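Local coordinates for protein transaminase (Bacillus megaterium, PDB 5G0A) that catalyses the pyridoxal-phosphate-dependent transfer of amino groups between amines and carbonyl compounds, with S selectivity as an omega-transaminase, at residues 252-256 and 287-292; 268-272 and 281-285; 374-378 and 465-469; 429-433 and 456-460. One frame throughout, in Å; residues are numbered along the deposited sequence.

In the fold
Contacts 1 and 2 lie around strand 265-269 of the seven-stranded mixed sheet, with centres about 11 Å apart; contact 2 is nested along the chain inside the loop that contact 1 closes, and the two touch where Tyr284 packs on Val289 and Pro291. Contacts 3 and 4 come later in sequence and share helix 451-468, their centres about 15 Å apart; contact 4 is nested along the chain inside the loop that contact 3 closes, without touching it. Contact 2 reaches the cofactor site with Asp269, Val271 and Leu272, while contact 1 packs the adjoining helix and loop against the same strand. The other pair holds helix 451-468 against the 374-378 turn and strand 431-432.

Contact 1. Residues 252-256 and 287-292; sequences IPQIR and YGVQPD
Ile252 lays its CB over one face of the Tyr287 ring, a CH-pi contact 4.3 Å from the centroid. Its CG2 branch, anti to the backbone N, reaches both Tyr287 CB and, at 3.7 Å, Val289 CG2, so one branched side chain serves two apolar partners. Pro253 brings CD to 4.1 Å from Tyr287 CB, a rigid apolar ring suited to the first helical turn, where its missing N-H costs no bond. Arg256, one turn after Ile252, carries the polar end. Its CB and CG run past Val289 CG1, the two side chains pointing in opposite directions, and bends at chi2 (74°) and chi3 (-72°) turn the guanidinium toward the loop. NH1 donates to Gln290 O at 2.9 Å, nearly straight at 163° and on a lone pair in the carbonyl plane. NH2 makes a salt bridge to Asp292 OD2 at 2.9 Å, on the syn side of a carboxylate almost perpendicular to the guanidinium; the NH1 bond to the same oxygen is weak. OD2 also accepts from Trp266 N, and Arg256 NH2 donates to Thr259 OG1. This is helix 251-262 packed on the loop entering strand 293-296, in the alpha/beta/alpha cofactor domain of a fold-type I aminotransferase.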
loop_
_atom_site.group_PDB
_atom_site.type_symbol
_atom_site.label_atom_id
_atom_site.label_comp_id
_atom_site.label_asym_id
_atom_site.label_seq_id
_atom_site.Cartn_x
_atom_site.Cartn_y
_atom_site.Cartn_z
ATOM N N ILE B 252 7.670 -20.485 -21.754
ATOM C CA ILE B 252 6.576 -21.074 -20.978
ATOM C C ILE B 252 6.969 -22.390 -20.277
ATOM O O ILE B 252 6.737 -22.546 -19.082
ATOM C CB ILE B 252 5.258 -21.191 -21.815
ATOM C CG1 ILE B 252 4.679 -19.787 -22.102
ATOM C CG2 ILE B 252 4.232 -22.074 -21.100
ATOM C CD1 ILE B 252 4.229 -19.006 -20.843
ATOM N N PRO B 253 7.599 -23.334 -21.003
ATOM C CA PRO B 253 8.083 -24.494 -20.264
ATOM C C PRO B 253 9.031 -24.115 -19.121
ATOM O O PRO B 253 8.982 -24.734 -18.048
ATOM C CB PRO B 253 8.799 -25.338 -21.353
ATOM C CG PRO B 253 8.100 -24.961 -22.614
ATOM C CD PRO B 253 7.754 -23.496 -22.462
ATOM N N GLN B 254 9.868 -23.100 -19.332
ATOM C CA GLN B 254 10.783 -22.689 -18.262
ATOM C C GLN B 254 10.069 -22.038 -17.073
ATOM O O GLN B 254 10.476 -22.217 -15.934
ATOM C CB GLN B 254 11.910 -21.818 -18.796
ATOM C CG GLN B 254 13.002 -22.652 -19.452
ATOM C CD GLN B 254 14.234 -21.835 -19.821
ATOM O OE1 GLN B 254 14.492 -20.768 -19.270
ATOM N NE2 GLN B 254 15.018 -22.362 -20.756
ATOM N N ILE B 255 8.999 -21.298 -17.343
ATOM C CA ILE B 255 8.194 -20.731 -16.256
ATOM C C ILE B 255 7.465 -21.811 -15.467
ATOM O O ILE B 255 7.386 -21.737 -14.237
ATOM C CB ILE B 255 7.211 -19.651 -16.777
ATOM C CG1 ILE B 255 7.971 -18.362 -17.143
ATOM C CG2 ILE B 255 6.077 -19.392 -15.772
ATOM C CD1 ILE B 255 8.695 -17.633 -16.007
ATOM N N ARG B 256 6.948 -22.825 -16.162
ATOM C CA ARG B 256 6.261 -23.910 -15.486
ATOM C C ARG B 256 7.227 -24.636 -14.539
ATOM O O ARG B 256 6.899 -24.909 -13.388
ATOM C CB ARG B 256 5.631 -24.879 -16.504
ATOM C CG ARG B 256 5.125 -26.178 -15.893
ATOM C CD ARG B 256 3.831 -26.042 -15.093
ATOM N NE ARG B 256 4.009 -25.354 -13.804
ATOM C CZ ARG B 256 3.032 -25.133 -12.922
ATOM N NH1 ARG B 256 1.792 -25.549 -13.143
ATOM N NH2 ARG B 256 3.309 -24.496 -11.787
ATOM N N TYR B 287 2.611 -25.598 -25.615
ATOM C CA TYR B 287 3.886 -25.693 -24.871
ATOM C C TYR B 287 4.108 -26.957 -24.034
ATOM O O TYR B 287 5.105 -27.056 -23.308
ATOM C CB TYR B 287 4.100 -24.403 -24.032
ATOM C CG TYR B 287 4.069 -23.191 -24.919
ATOM C CD1 TYR B 287 5.186 -22.850 -25.685
ATOM C CD2 TYR B 287 2.890 -22.438 -25.084
ATOM C CE1 TYR B 287 5.156 -21.775 -26.548
ATOM C CE2 TYR B 287 2.855 -21.365 -25.948
ATOM C CZ TYR B 287 3.992 -21.045 -26.672
ATOM O OH TYR B 287 3.975 -19.993 -27.530
ATOM N N GLY B 288 3.195 -27.913 -24.114
ATOM C CA GLY B 288 3.394 -29.217 -23.454
ATOM C C GLY B 288 3.331 -29.194 -21.932
ATOM O O GLY B 288 3.895 -30.069 -21.264
ATOM N N VAL B 289 2.635 -28.190 -21.382
ATOM C CA VAL B 289 2.559 -28.001 -19.941
ATOM C C VAL B 289 1.127 -27.769 -19.480
ATOM O O VAL B 289 0.202 -27.660 -20.288
ATOM C CB VAL B 289 3.468 -26.844 -19.439
ATOM C CG1 VAL B 289 4.936 -27.231 -19.531
ATOM C CG2 VAL B 289 3.195 -25.539 -20.198
ATOM N N GLN B 290 0.944 -27.742 -18.168
ATOM C CA GLN B 290 -0.374 -27.545 -17.591
ATOM C C GLN B 290 -0.210 -26.520 -16.467
ATOM O O GLN B 290 0.716 -26.632 -15.647
ATOM C CB GLN B 290 -0.956 -28.868 -17.079
ATOM C CG GLN B 290 -1.366 -29.803 -18.234
ATOM C CD GLN B 290 -1.926 -31.155 -17.808
ATOM O OE1 GLN B 290 -2.539 -31.299 -16.756
ATOM N NE2 GLN B 290 -1.731 -32.165 -18.665
ATOM N N PRO B 291 -1.084 -25.508 -16.440
ATOM C CA PRO B 291 -1.034 -24.490 -15.392
ATOM C C PRO B 291 -1.770 -24.927 -14.125
ATOM O O PRO B 291 -2.354 -26.024 -14.078
ATOM C CB PRO B 291 -1.774 -23.303 -16.046
ATOM C CG PRO B 291 -2.833 -23.997 -16.886
ATOM C CD PRO B 291 -2.160 -25.240 -17.428
ATOM N N ASP B 292 -1.750 -24.063 -13.097
ATOM C CA ASP B 292 -2.510 -24.304 -11.874
ATOM C C ASP B 292 -3.892 -23.657 -11.940
ATOM O O ASP B 292 -4.847 -24.126 -11.323
ATOM C CB ASP B 292 -1.742 -23.727 -10.672
ATOM C CG ASP B 292 -0.413 -24.439 -10.450
ATOM O OD1 ASP B 292 -0.445 -25.594 -9.971
ATOM O OD2 ASP B 292 0.635 -23.860 -10.763
#

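Contact 2. Residues 268-272 and 281-285; sequences NDEVL and WFGYQ. Unlike the reference sequence in segment 268-272: Asn268 (reference Thr). With PLP (pyridoxal-5'-phosphate), chain K.
The end of strand 265-269 in the pyridoxal-phosphate site meets a short 3-10 turn through Glu270, whose two carboxylate oxygens take successive backbone N-H groups. OE1 accepts from Gly283 N at 2.8 Å and OE2 from Tyr284 N at 2.9 Å, each on its syn side with an N-H...O angle near 150°. A bend at chi2 (-74°) brings the carboxylate to the start of the turn. OE1 lies at the edge of the Phe282 ring, the carboxylate and ring planes 79° apart, and OE2 is 3.3 Å from Tyr284 CD2 at that ring's edge. Thr273 OG1 bonds OE1 as well. A glutamine here is likely to disturb this grip, since its NH2 group would face a backbone N-H and leave that donor without an acceptor. Just before Glu270, in the fold-type I aminotransferase arrangement, Asp269 sends OD2 to PLP N1 at 2.8 Å, which would probably stabilise a protonated pyridine nitrogen. His149 ND1 bonds the same oxygen, while OD1 accepts from Val271 N at 3.1 Å, an Asx turn that helps fix the carboxylate. Val271 CG1 packs 3.6 Å from PLP C4, its branched side chain well suited to lie against the flat cofactor. Tyr284 OH bonds Glu109 and Trp111.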
loop_
_atom_site.group_PDB
_atom_site.type_symbol
_atom_site.label_atom_id
_atom_site.label_comp_id
_atom_site.label_asym_id
_atom_site.label_seq_id
_atom_site.Cartn_x
_atom_site.Cartn_y
_atom_site.Cartn_z
ATOM N N ASN B 268 -2.094 -19.038 -15.942
ATOM C CA ASN B 268 -2.049 -18.522 -17.305
ATOM C C ASN B 268 -3.365 -17.860 -17.697
ATOM O O ASN B 268 -4.429 -18.440 -17.520
ATOM C CB ASN B 268 -1.648 -19.564 -18.366
ATOM C CG ASN B 268 -1.349 -18.910 -19.689
ATOM O OD1 ASN B 268 -0.481 -18.016 -19.783
ATOM N ND2 ASN B 268 -2.093 -19.299 -20.725
ATOM N N ASP B 269 -3.251 -16.628 -18.176
ATOM C CA ASP B 269 -4.401 -15.820 -18.552
ATOM C C ASP B 269 -4.778 -16.165 -19.990
ATOM O O ASP B 269 -4.056 -15.804 -20.928
ATOM C CB ASP B 269 -4.035 -14.327 -18.422
ATOM C CG ASP B 269 -5.240 -13.398 -18.639
ATOM O OD1 ASP B 269 -6.293 -13.862 -19.131
ATOM O OD2 ASP B 269 -5.114 -12.203 -18.293
ATOM N N GLU B 270 -5.890 -16.890 -20.140
ATOM C CA GLU B 270 -6.366 -17.336 -21.449
ATOM C C GLU B 270 -7.541 -16.518 -21.941
ATOM O O GLU B 270 -8.286 -16.979 -22.801
ATOM C CB GLU B 270 -6.820 -18.798 -21.370
ATOM C CG GLU B 270 -5.703 -19.846 -21.226
ATOM C CD GLU B 270 -4.907 -20.072 -22.514
ATOM O OE1 GLU B 270 -5.400 -19.754 -23.627
ATOM O OE2 GLU B 270 -3.770 -20.590 -22.422
ATOM N N VAL B 271 -7.755 -15.330 -21.382
ATOM C CA VAL B 271 -8.941 -14.563 -21.799
ATOM C C VAL B 271 -8.879 -14.258 -23.283
ATOM O O VAL B 271 -9.891 -14.356 -23.973
ATOM C CB VAL B 271 -9.098 -13.244 -21.001
ATOM C CG1 VAL B 271 -10.176 -12.351 -21.632
ATOM C CG2 VAL B 271 -9.457 -13.561 -19.558
ATOM N N LEU B 272 -7.694 -13.900 -23.779
ATOM C CA LEU B 272 -7.556 -13.659 -25.209
ATOM C C LEU B 272 -7.187 -14.910 -26.013
ATOM O O LEU B 272 -7.787 -15.160 -27.072
ATOM C CB LEU B 272 -6.595 -12.506 -25.487
ATOM C CG LEU B 272 -6.601 -11.983 -26.929
ATOM C CD1 LEU B 272 -6.528 -10.456 -26.959
ATOM C CD2 LEU B 272 -5.468 -12.629 -27.715
ATOM N N TRP B 281 -7.241 -25.572 -28.344
ATOM C CA TRP B 281 -8.288 -25.098 -27.413
ATOM C C TRP B 281 -7.767 -23.911 -26.592
ATOM O O TRP B 281 -8.442 -22.879 -26.484
ATOM C CB TRP B 281 -8.808 -26.201 -26.523
ATOM C CG TRP B 281 -9.871 -27.006 -27.239
ATOM C CD1 TRP B 281 -9.733 -28.274 -27.738
ATOM C CD2 TRP B 281 -11.209 -26.587 -27.554
ATOM N NE1 TRP B 281 -10.913 -28.676 -28.356
ATOM C CE2 TRP B 281 -11.840 -27.673 -28.233
ATOM C CE3 TRP B 281 -11.945 -25.417 -27.318
ATOM C CZ2 TRP B 281 -13.156 -27.609 -28.687
ATOM C CZ3 TRP B 281 -13.274 -25.358 -27.768
ATOM C CH2 TRP B 281 -13.861 -26.444 -28.442
ATOM N N PHE B 282 -6.549 -24.046 -26.063
ATOM C CA PHE B 282 -5.949 -22.961 -25.261
ATOM C C PHE B 282 -4.506 -22.690 -25.644
ATOM O O PHE B 282 -3.793 -23.597 -26.078
ATOM C CB PHE B 282 -6.025 -23.298 -23.776
ATOM C CG PHE B 282 -7.421 -23.350 -23.255
ATOM C CD1 PHE B 282 -8.097 -22.170 -22.971
ATOM C CD2 PHE B 282 -8.075 -24.560 -23.072
ATOM C CE1 PHE B 282 -9.413 -22.205 -22.481
ATOM C CE2 PHE B 282 -9.374 -24.607 -22.582
ATOM C CZ PHE B 282 -10.052 -23.431 -22.309
ATOM N N GLY B 283 -4.093 -21.433 -25.488
ATOM C CA GLY B 283 -2.742 -20.998 -25.847
ATOM C C GLY B 283 -1.648 -21.808 -25.180
ATOM O O GLY B 283 -0.637 -22.115 -25.830
ATOM N N TYR B 284 -1.830 -22.161 -23.910
ATOM C CA TYR B 284 -0.775 -22.901 -23.180
ATOM C C TYR B 284 -0.508 -24.270 -23.796
ATOM O O TYR B 284 0.556 -24.849 -23.583
ATOM C CB TYR B 284 -1.067 -23.049 -21.663
ATOM C CG TYR B 284 -2.184 -24.019 -21.309
ATOM C CD1 TYR B 284 -1.926 -25.393 -21.172
ATOM C CD2 TYR B 284 -3.489 -23.562 -21.094
ATOM C CE1 TYR B 284 -2.931 -26.277 -20.840
ATOM C CE2 TYR B 284 -4.517 -24.446 -20.760
ATOM C CZ TYR B 284 -4.226 -25.805 -20.659
ATOM O OH TYR B 284 -5.214 -26.689 -20.325
ATOM N N GLN B 285 -1.491 -24.797 -24.522
ATOM C CA GLN B 285 -1.379 -26.160 -25.086
ATOM C C GLN B 285 -0.333 -26.304 -26.183
ATOM O O GLN B 285 0.048 -27.432 -26.544
ATOM C CB GLN B 285 -2.739 -26.669 -25.569
ATOM C CG GLN B 285 -3.701 -26.852 -24.407
ATOM C CD GLN B 285 -5.083 -27.292 -24.835
ATOM O OE1 GLN B 285 -5.665 -26.760 -25.790
ATOM N NE2 GLN B 285 -5.613 -28.267 -24.131
HETATM N N1 PLP K . -6.785 -10.620 -19.895
HETATM C C2 PLP K . -6.395 -10.600 -21.192
HETATM C C2A PLP K . -5.154 -11.353 -21.618
HETATM C C3 PLP K . -7.230 -9.909 -22.203
HETATM O O3 PLP K . -6.910 -9.898 -23.505
HETATM C C4 PLP K . -8.449 -9.217 -21.757
HETATM C C4A PLP K . -9.358 -8.528 -22.775
HETATM C C5 PLP K . -8.727 -9.281 -20.302
HETATM C C6 PLP K . -7.866 -9.957 -19.450
HETATM C C5A PLP K . -9.913 -8.558 -19.679
HETATM O O4P PLP K . -11.164 -8.993 -20.165
HETATM P P PLP K . -12.405 -7.959 -20.055
HETATM O O1P PLP K . -13.533 -8.862 -20.475
HETATM O O2P PLP K . -12.513 -7.442 -18.631
HETATM O O3P PLP K . -12.107 -6.863 -21.042
#

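Contact 3. Residues 374-378 and 465-469; sequences KHKSI and LDYLE
A mixed polar and apolar contact joins the type I beta turn from His375 to Ile378 with the C-terminal end of helix 451-468. The turn links helix 353-374 to strand 378-384, so the contact ties the last long helix to this helix-to-strand connection in the C-terminal part of a class-III aminotransferase. Its polar core is a His-carboxylate hydrogen bond: His375 ND1 donates to Glu469 OE2 at 2.6 Å with an angle of 152°, meeting the oxygen from above the carboxylate plane. The acceptor is tilted only 17° from the ring plane. NE2, the other nitrogen, is bonded to Asp462, so the imidazole is held by a carboxylate at each nitrogen, which would tend to favour its protonated form. Histidine suits the place because its flat ring also offers two faces to aliphatic groups. Lys374 CG covers one, and Leu465 CB sits over the opposite one, in a CH-pi contact 3.6 Å from the centroid.

Glu469 spans the distance because its chain is extended beyond CG (chi2 -155°), and its second oxygen serves the turn. OE1 accepts from Ser377 OG at 3.1 Å, again from above the carboxylate plane, and a weak bond from Ser377 N adds to it. A small serine allows the helix end to come close, its CB lying 3.8 Å from Leu468 CD2. Beside this polar group the leucine branches divide the work: Leu465 CD2 reaches Ser377 OG at 3.4 Å, while CD1 meets Ile378 CD1 at 3.6 Å.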
loop_
_atom_site.group_PDB
_atom_site.type_symbol
_atom_site.label_atom_id
_atom_site.label_comp_id
_atom_site.label_asym_id
_atom_site.label_seq_id
_atom_site.Cartn_x
_atom_site.Cartn_y
_atom_site.Cartn_z
ATOM N N LYS B 374 7.598 -9.204 -50.467
ATOM C CA LYS B 374 7.260 -8.053 -51.303
ATOM C C LYS B 374 7.347 -6.715 -50.547
ATOM O O LYS B 374 7.444 -5.652 -51.175
ATOM C CB LYS B 374 5.875 -8.269 -51.946
ATOM C CG LYS B 374 5.065 -7.015 -52.253
ATOM C CD LYS B 374 4.115 -7.209 -53.429
ATOM C CE LYS B 374 2.948 -8.127 -53.102
ATOM N NZ LYS B 374 2.028 -8.283 -54.263
ATOM N N HIS B 375 7.335 -6.773 -49.212
ATOM C CA HIS B 375 7.318 -5.573 -48.376
ATOM C C HIS B 375 8.381 -5.569 -47.290
ATOM O O HIS B 375 8.250 -6.267 -46.284
ATOM C CB HIS B 375 5.949 -5.403 -47.703
ATOM C CG HIS B 375 4.844 -5.081 -48.651
ATOM N ND1 HIS B 375 4.726 -3.850 -49.259
ATOM C CD2 HIS B 375 3.795 -5.819 -49.082
ATOM C CE1 HIS B 375 3.654 -3.846 -50.030
ATOM N NE2 HIS B 375 3.074 -5.030 -49.944
ATOM N N LYS B 376 9.401 -4.733 -47.472
ATOM C CA LYS B 376 10.526 -4.659 -46.540
ATOM C C LYS B 376 10.148 -3.956 -45.229
ATOM O O LYS B 376 10.921 -3.973 -44.267
ATOM C CB LYS B 376 11.745 -4.009 -47.214
ATOM C CG LYS B 376 12.219 -4.787 -48.440
ATOM C CD LYS B 376 13.444 -4.183 -49.111
ATOM C CE LYS B 376 13.812 -5.010 -50.335
ATOM N NZ LYS B 376 15.126 -4.643 -50.937
ATOM N N SER B 377 8.954 -3.359 -45.196
ATOM C CA SER B 377 8.389 -2.790 -43.968
ATOM C C SER B 377 7.937 -3.872 -42.981
ATOM O O SER B 377 7.679 -3.575 -41.810
ATOM C CB SER B 377 7.214 -1.859 -44.283
ATOM O OG SER B 377 6.136 -2.581 -44.863
ATOM N N ILE B 378 7.822 -5.110 -43.456
ATOM C CA ILE B 378 7.605 -6.252 -42.562
ATOM C C ILE B 378 8.967 -6.777 -42.116
ATOM O O ILE B 378 9.693 -7.382 -42.907
ATOM C CB ILE B 378 6.765 -7.381 -43.218
ATOM C CG1 ILE B 378 5.373 -6.861 -43.608
ATOM C CG2 ILE B 378 6.635 -8.576 -42.277
ATOM C CD1 ILE B 378 4.612 -7.758 -44.568
ATOM N N LEU B 465 0.688 -1.259 -46.990
ATOM C CA LEU B 465 2.140 -1.305 -46.851
ATOM C C LEU B 465 2.855 -0.636 -48.030
ATOM O O LEU B 465 3.937 -0.076 -47.860
ATOM C CB LEU B 465 2.617 -2.749 -46.660
ATOM C CG LEU B 465 2.217 -3.426 -45.337
ATOM C CD1 LEU B 465 2.614 -4.890 -45.341
ATOM C CD2 LEU B 465 2.805 -2.723 -44.118
ATOM N N ASP B 466 2.246 -0.687 -49.215
ATOM C CA ASP B 466 2.737 0.080 -50.363
ATOM C C ASP B 466 2.865 1.551 -49.985
ATOM O O ASP B 466 3.900 2.169 -50.215
ATOM C CB ASP B 466 1.795 -0.056 -51.566
ATOM C CG ASP B 466 2.113 -1.255 -52.446
ATOM O OD1 ASP B 466 3.247 -1.786 -52.395
ATOM O OD2 ASP B 466 1.213 -1.657 -53.212
ATOM N N TYR B 467 1.804 2.093 -49.388
ATOM C CA TYR B 467 1.735 3.495 -49.001
ATOM C C TYR B 467 2.694 3.819 -47.854
ATOM O O TYR B 467 3.284 4.896 -47.825
ATOM C CB TYR B 467 0.295 3.866 -48.625
ATOM C CG TYR B 467 0.109 5.283 -48.117
ATOM C CD1 TYR B 467 -0.116 6.342 -49.002
ATOM C CD2 TYR B 467 0.150 5.562 -46.751
ATOM C CE1 TYR B 467 -0.289 7.641 -48.537
ATOM C CE2 TYR B 467 -0.022 6.855 -46.275
ATOM C CZ TYR B 467 -0.240 7.890 -47.169
ATOM O OH TYR B 467 -0.410 9.175 -46.693
ATOM N N LEU B 468 2.838 2.892 -46.909
ATOM C CA LEU B 468 3.764 3.079 -45.793
ATOM C C LEU B 468 5.218 3.250 -46.256
ATOM O O LEU B 468 5.934 4.105 -45.737
ATOM C CB LEU B 468 3.669 1.924 -44.795
ATOM C CG LEU B 468 4.434 2.134 -43.483
ATOM C CD1 LEU B 468 3.620 2.961 -42.493
ATOM C CD2 LEU B 468 4.809 0.791 -42.877
ATOM N N GLU B 469 5.636 2.440 -47.226
ATOM C CA GLU B 469 7.025 2.458 -47.704
ATOM C C GLU B 469 7.227 3.357 -48.927
ATOM O O GLU B 469 8.316 3.406 -49.512
ATOM C CB GLU B 469 7.554 1.035 -47.943
ATOM C CG GLU B 469 6.787 0.208 -48.962
ATOM C CD GLU B 469 6.929 -1.287 -48.732
ATOM O OE1 GLU B 469 7.337 -1.697 -47.623
ATOM O OE2 GLU B 469 6.629 -2.059 -49.667
#

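Contact 4. Residues 429-433 and 456-460; sequences KGVLI and KAMDA
Lys456 NZ and Gly430 O are joined through one water, which accepts from NZ at 2.7 Å and donates to the carbonyl oxygen at 2.9 Å. The fully extended chain carries NZ past Val431 CG2 to the water, and Tyr43 OH is another partner of NZ. Gly430, with its positive phi of 67°, suits the turn into strand 431-432. Beyond the water the contact is apolar. Val431 wedges both methyls against the helix: with CG1 anti to the backbone N (chi1 175°), that branch lies 4.0 Å from Ala457 CA, while CG2 meets the aliphatic CG of Lys456. Val431 CB comes within 3.6 Å of Ala460 CB, a close approach that the small alanine permits. Replacing Val431 by an alanine is likely to open a gap over Ala457 and leave the stem of Lys456 with less to rest on. Farther along, Ile433 CD1 touches Met458 CE at 4.1 Å, the two side chains crossing at about a right angle, and Met458 continues onto helix 353-374. Strand 431-432, the edge of a four-stranded sheet within the chain, is therefore held to helix 451-468 mainly by shape and hydrophobic burial, with a single water-mediated link at the lysine end.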
loop_
_atom_site.group_PDB
_atom_site.type_symbol
_atom_site.label_atom_id
_atom_site.label_comp_id
_atom_site.label_asym_id
_atom_site.label_seq_id
_atom_site.Cartn_x
_atom_site.Cartn_y
_atom_site.Cartn_z
ATOM N N LYS B 429 -10.342 0.270 -48.564
ATOM C CA LYS B 429 -10.708 -1.012 -49.166
ATOM C C LYS B 429 -11.823 -1.748 -48.406
ATOM O O LYS B 429 -12.101 -2.922 -48.678
ATOM C CB LYS B 429 -9.463 -1.902 -49.303
ATOM C CG LYS B 429 -8.384 -1.345 -50.233
ATOM C CD LYS B 429 -8.792 -1.401 -51.702
ATOM C CE LYS B 429 -8.746 -2.825 -52.247
ATOM N NZ LYS B 429 -9.205 -2.929 -53.667
ATOM N N GLY B 430 -12.457 -1.043 -47.463
ATOM C CA GLY B 430 -13.513 -1.607 -46.611
ATOM C C GLY B 430 -13.037 -2.675 -45.633
ATOM O O GLY B 430 -13.816 -3.552 -45.259
ATOM N N VAL B 431 -11.762 -2.613 -45.242
ATOM C CA VAL B 431 -11.167 -3.594 -44.332
ATOM C C VAL B 431 -10.698 -2.895 -43.063
ATOM O O VAL B 431 -10.116 -1.801 -43.121
ATOM C CB VAL B 431 -10.003 -4.387 -44.988
ATOM C CG1 VAL B 431 -9.316 -5.306 -43.978
ATOM C CG2 VAL B 431 -10.512 -5.217 -46.167
ATOM N N LEU B 432 -11.019 -3.504 -41.915
ATOM C CA LEU B 432 -10.514 -3.053 -40.611
ATOM C C LEU B 432 -9.351 -3.950 -40.225
ATOM O O LEU B 432 -9.535 -5.135 -39.968
ATOM C CB LEU B 432 -11.623 -3.140 -39.535
ATOM C CG LEU B 432 -12.867 -2.276 -39.807
ATOM C CD1 LEU B 432 -14.067 -2.706 -38.969
ATOM C CD2 LEU B 432 -12.547 -0.807 -39.551
ATOM N N ILE B 433 -8.150 -3.394 -40.195
ATOM C CA ILE B 433 -6.949 -4.171 -39.863
ATOM C C ILE B 433 -5.911 -3.180 -39.377
ATOM O O ILE B 433 -5.900 -2.035 -39.834
ATOM C CB ILE B 433 -6.445 -5.015 -41.073
ATOM C CG1 ILE B 433 -5.482 -6.122 -40.628
ATOM C CG2 ILE B 433 -5.825 -4.124 -42.154
ATOM C CD1 ILE B 433 -5.324 -7.265 -41.624
ATOM N N LYS B 456 -9.068 -10.954 -49.072
ATOM C CA LYS B 456 -9.483 -9.550 -49.091
ATOM C C LYS B 456 -8.726 -8.712 -48.055
ATOM O O LYS B 456 -8.316 -7.585 -48.328
ATOM C CB LYS B 456 -11.005 -9.443 -48.901
ATOM C CG LYS B 456 -11.541 -8.019 -48.812
ATOM C CD LYS B 456 -13.060 -7.989 -48.917
ATOM C CE LYS B 456 -13.636 -6.676 -48.399
ATOM N NZ LYS B 456 -15.123 -6.741 -48.352
ATOM N N ALA B 457 -8.541 -9.269 -46.861
ATOM C CA ALA B 457 -7.839 -8.559 -45.812
ATOM C C ALA B 457 -6.359 -8.382 -46.167
ATOM O O ALA B 457 -5.794 -7.297 -45.994
ATOM C CB ALA B 457 -8.008 -9.283 -44.477
ATOM N N MET B 458 -5.750 -9.435 -46.700
ATOM C CA MET B 458 -4.320 -9.386 -47.045
ATOM C C MET B 458 -4.048 -8.441 -48.222
ATOM O O MET B 458 -3.033 -7.743 -48.254
ATOM C CB MET B 458 -3.785 -10.785 -47.321
ATOM C CG MET B 458 -3.719 -11.693 -46.100
ATOM S SD MET B 458 -2.584 -11.143 -44.815
ATOM C CE MET B 458 -3.708 -10.520 -43.557
ATOM N N ASP B 459 -4.972 -8.414 -49.174
ATOM C CA ASP B 459 -4.967 -7.404 -50.234
ATOM C C ASP B 459 -4.960 -5.976 -49.697
ATOM O O ASP B 459 -4.167 -5.144 -50.146
ATOM C CB ASP B 459 -6.160 -7.603 -51.172
ATOM C CG ASP B 459 -5.803 -8.402 -52.404
ATOM O OD1 ASP B 459 -5.043 -7.877 -53.248
ATOM O OD2 ASP B 459 -6.293 -9.544 -52.544
ATOM N N ALA B 460 -5.836 -5.688 -48.732
ATOM C CA ALA B 460 -5.925 -4.348 -48.163
ATOM C C ALA B 460 -4.642 -3.972 -47.445
ATOM O O ALA B 460 -4.238 -2.818 -47.476
ATOM C CB ALA B 460 -7.118 -4.235 -47.217
HETATM O O HOH W 1 -15.888 -4.533 -46.983
#